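Local coordinates for protein uncharacterized peptidase Lmo0363 (Listeria monocytogenes, PDB 3L4E) that probably acts as a serine-type peptidase of family S51, related to peptidase E, at residues A[56-61]-A[80-85]. Numbering follows the deposited sequence. Where two conformers were deposited one is given.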
ATOM      1  N   LEU A  56      -3.718 -17.066   6.462  1.00 22.67           N
ATOM      2  CA  LEU A  56      -4.430 -16.530   7.618  1.00 18.54           C
ATOM      3  C   LEU A  56      -5.918 -16.850   7.537  1.00 18.81           C
ATOM      4  O   LEU A  56      -6.698 -16.482   8.417  1.00 20.50           O
ATOM      5  CB  LEU A  56      -4.247 -15.010   7.696  1.00 16.18           C
ATOM      6  CG  LEU A  56      -2.814 -14.513   7.848  1.00 18.68           C
ATOM      7  CD1 LEU A  56      -2.840 -12.994   7.937  1.00 18.41           C
ATOM      8  CD2 LEU A  56      -2.142 -15.150   9.067  1.00 19.75           C
ATOM      9  N   GLY A  57      -6.312 -17.526   6.465  1.00 20.25           N
ATOM     10  CA  GLY A  57      -7.705 -17.876   6.262  1.00 22.57           C
ATOM     11  C   GLY A  57      -8.511 -16.805   5.552  1.00 22.54           C
ATOM     12  O   GLY A  57      -9.745 -16.833   5.574  1.00 24.27           O
ATOM     13  N   LEU A  58      -7.818 -15.853   4.936  1.00 21.13           N
ATOM     14  CA  LEU A  58      -8.480 -14.801   4.170  1.00 21.36           C
ATOM     15  C   LEU A  58      -8.803 -15.272   2.755  1.00 23.54           C
ATOM     16  O   LEU A  58      -8.067 -16.073   2.171  1.00 24.47           O
ATOM     17  CB  LEU A  58      -7.607 -13.544   4.121  1.00 17.85           C
ATOM     18  CG  LEU A  58      -7.434 -12.861   5.473  1.00 17.07           C
ATOM     19  CD1 LEU A  58      -6.241 -11.908   5.459  1.00 18.13           C
ATOM     20  CD2 LEU A  58      -8.711 -12.142   5.868  1.00 20.82           C
ATOM     21  N   LEU A  59      -9.914 -14.776   2.215  1.00 21.82           N
ATOM     22  CA  LEU A  59     -10.294 -15.050   0.833  1.00 21.47           C
ATOM     23  C   LEU A  59      -9.832 -13.880  -0.016  1.00 21.17           C
ATOM     24  O   LEU A  59     -10.293 -12.746   0.166  1.00 33.39           O
ATOM     25  CB  LEU A  59     -11.803 -15.205   0.714  1.00 25.46           C
ATOM     26  CG  LEU A  59     -12.351 -16.480   1.334  1.00 36.17           C
ATOM     27  CD1 LEU A  59     -13.867 -16.416   1.418  1.00 41.33           C
ATOM     28  CD2 LEU A  59     -11.898 -17.680   0.513  1.00 42.24           C
ATOM     29  N   VAL A  60      -8.904 -14.148  -0.924  1.00 20.22           N
ATOM     30  CA  VAL A  60      -8.272 -13.094  -1.706  1.00 20.46           C
ATOM     31  C   VAL A  60      -8.924 -12.959  -3.078  1.00 24.49           C
ATOM     32  O   VAL A  60      -9.000 -13.927  -3.836  1.00 30.89           O
ATOM     33  CB  VAL A  60      -6.771 -13.364  -1.886  1.00 26.84           C
ATOM     34  CG1 VAL A  60      -6.122 -12.236  -2.674  1.00 27.04           C
ATOM     35  CG2 VAL A  60      -6.102 -13.531  -0.532  1.00 28.51           C
ATOM     36  N   GLU A  61      -9.379 -11.752  -3.392  0.68 24.61           N
ATOM     37  CA  GLU A  61     -10.004 -11.461  -4.677  0.68 25.54           C
ATOM     38  C   GLU A  61      -9.240 -10.373  -5.428  0.68 24.08           C
ATOM     39  O   GLU A  61      -9.212  -9.216  -5.003  0.68 26.30           O
ATOM     40  CB  GLU A  61     -11.453 -11.028  -4.469  0.68 31.11           C
ATOM     41  CG  GLU A  61     -12.329 -12.123  -3.879  0.68 37.84           C
ATOM     42  CD  GLU A  61     -13.778 -11.709  -3.742  0.68 44.43           C
ATOM     43  OE1 GLU A  61     -14.152 -10.654  -4.298  0.68 46.94           O
ATOM     44  OE2 GLU A  61     -14.543 -12.442  -3.082  0.68 48.53           O
ATOM     45  N   ASN A  80     -15.882  -6.383  -0.378  1.00 33.39           N
ATOM     46  CA  ASN A  80     -14.904  -7.081   0.448  1.00 30.46           C
ATOM     47  C   ASN A  80     -14.505  -6.327   1.711  1.00 29.19           C
ATOM     48  O   ASN A  80     -14.605  -5.098   1.781  1.00 28.61           O
ATOM     49  CB  ASN A  80     -13.689  -7.486  -0.389  1.00 27.82           C
ATOM     50  CG  ASN A  80     -14.075  -8.388  -1.556  1.00 31.03           C
ATOM     51  OD1 ASN A  80     -14.919  -9.275  -1.415  1.00 37.36           O
ATOM     52  ND2 ASN A  80     -13.474  -8.156  -2.711  1.00 33.20           N
ATOM     53  N   ASP A  81     -14.062  -7.083   2.708  1.00 25.88           N
ATOM     54  CA  ASP A  81     -13.800  -6.550   4.034  1.00 27.14           C
ATOM     55  C   ASP A  81     -12.577  -5.652   4.090  1.00 24.98           C
ATOM     56  O   ASP A  81     -12.590  -4.623   4.772  1.00 27.04           O
ATOM     57  CB  ASP A  81     -13.637  -7.701   5.021  1.00 28.77           C
ATOM     58  CG  ASP A  81     -14.886  -8.549   5.124  1.00 32.91           C
ATOM     59  OD1 ASP A  81     -15.947  -7.994   5.463  1.00 34.59           O
ATOM     60  OD2 ASP A  81     -14.812  -9.762   4.856  1.00 35.20           O
ATOM     61  N   PHE A  82     -11.523  -6.046   3.377  1.00 20.09           N
ATOM     62  CA  PHE A  82     -10.245  -5.340   3.428  1.00 16.90           C
ATOM     63  C   PHE A  82      -9.807  -4.919   2.041  1.00 17.15           C
ATOM     64  O   PHE A  82     -10.258  -5.486   1.049  1.00 18.07           O
ATOM     65  CB  PHE A  82      -9.145  -6.232   4.011  1.00 16.24           C
ATOM     66  CG  PHE A  82      -9.471  -6.817   5.359  1.00 22.32           C
ATOM     67  CD1 PHE A  82     -10.274  -6.139   6.255  1.00 26.52           C
ATOM     68  CD2 PHE A  82      -8.955  -8.045   5.731  1.00 29.40           C
ATOM     69  CE1 PHE A  82     -10.562  -6.681   7.489  1.00 28.95           C
ATOM     70  CE2 PHE A  82      -9.240  -8.591   6.966  1.00 34.21           C
ATOM     71  CZ  PHE A  82     -10.044  -7.911   7.845  1.00 27.92           C
ATOM     72  N   ILE A  83      -8.928  -3.919   1.985  1.00 15.73           N
ATOM     73  CA  ILE A  83      -8.279  -3.512   0.745  1.00 13.60           C
ATOM     74  C   ILE A  83      -6.777  -3.719   0.931  1.00 12.26           C
ATOM     75  O   ILE A  83      -6.221  -3.281   1.931  1.00 16.00           O
ATOM     76  CB  ILE A  83      -8.557  -2.018   0.424  1.00 15.16           C
ATOM     77  CG1 ILE A  83     -10.064  -1.758   0.304  1.00 17.82           C
ATOM     78  CG2 ILE A  83      -7.837  -1.588  -0.865  1.00 17.69           C
ATOM     79  CD1 ILE A  83     -10.446  -0.282   0.405  1.00 19.10           C
ATOM     80  N   TYR A  84      -6.127  -4.398  -0.011  1.00 13.17           N
ATOM     81  CA  TYR A  84      -4.689  -4.659   0.079  1.00 12.18           C
ATOM     82  C   TYR A  84      -4.041  -4.209  -1.217  1.00 12.03           C
ATOM     83  O   TYR A  84      -4.461  -4.616  -2.298  1.00 13.91           O
ATOM     84  CB  TYR A  84      -4.457  -6.156   0.270  1.00 15.08           C
ATOM     85  CG  TYR A  84      -3.016  -6.624   0.363  1.00 11.63           C
ATOM     86  CD1 TYR A  84      -2.186  -6.637  -0.762  1.00 13.75           C
ATOM     87  CD2 TYR A  84      -2.505  -7.112   1.567  1.00 14.39           C
ATOM     88  CE1 TYR A  84      -0.877  -7.104  -0.686  1.00 13.21           C
ATOM     89  CE2 TYR A  84      -1.203  -7.572   1.659  1.00 12.53           C
ATOM     90  CZ  TYR A  84      -0.394  -7.569   0.532  1.00 12.06           C
ATOM     91  OH  TYR A  84       0.898  -8.038   0.637  1.00 13.36           O
ATOM     92  N   VAL A  85      -3.005  -3.384  -1.103  1.00 11.04           N
ATOM     93  CA  VAL A  85      -2.302  -2.868  -2.272  1.00 11.14           C
ATOM     94  C   VAL A  85      -0.849  -3.325  -2.229  1.00 10.28           C
ATOM     95  O   VAL A  85      -0.114  -2.978  -1.299  1.00 12.75           O
ATOM     96  CB  VAL A  85      -2.395  -1.333  -2.342  1.00 11.53           C
ATOM     97  CG1 VAL A  85      -1.597  -0.786  -3.541  1.00 14.73           C
ATOM     98  CG2 VAL A  85      -3.859  -0.898  -2.417  1.00 12.60           C
TER
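In the parallel part of the mixed sheet of this S51-family fold, strands 59-62 and 82-85 stand on the two flanks of strand 29-33, and E61 and N80, like L58 and F82, meet across it. N80, the first residue to leave helical geometry after helix 70-79, gives its amide to E61, with ND2 of N80 3.0 Å from OE1 of E61 in one of two glutamate conformers. The bond is bent (N-H...O 147°): OE1 lies near the amide plane, but the amide nitrogen sits well above the carboxylate plane, and the two planes are nearly perpendicular (88°). An extended glutamate chain spans the gap, and OE2 forms a salt bridge with K79. Asparagine, donor and acceptor at once, suits this buried turn: ND2 also bonds to T31 OG1, and OD1 weakly to T29 OG1. The second meeting is apolar. L58, just after the Schellman motif that G57 closes behind helix 44-55, sets CD2 3.8 Å from CE2 of F82, approaching the ring obliquely. With CG of F82 anti to its carbonyl carbon (chi1 -54°), the side chain packs on L58, L25, V30 and L115, D81 CB over one ring face. Parallel strands joined through helices such as 70-79 are consistent with the family's alpha/beta fold.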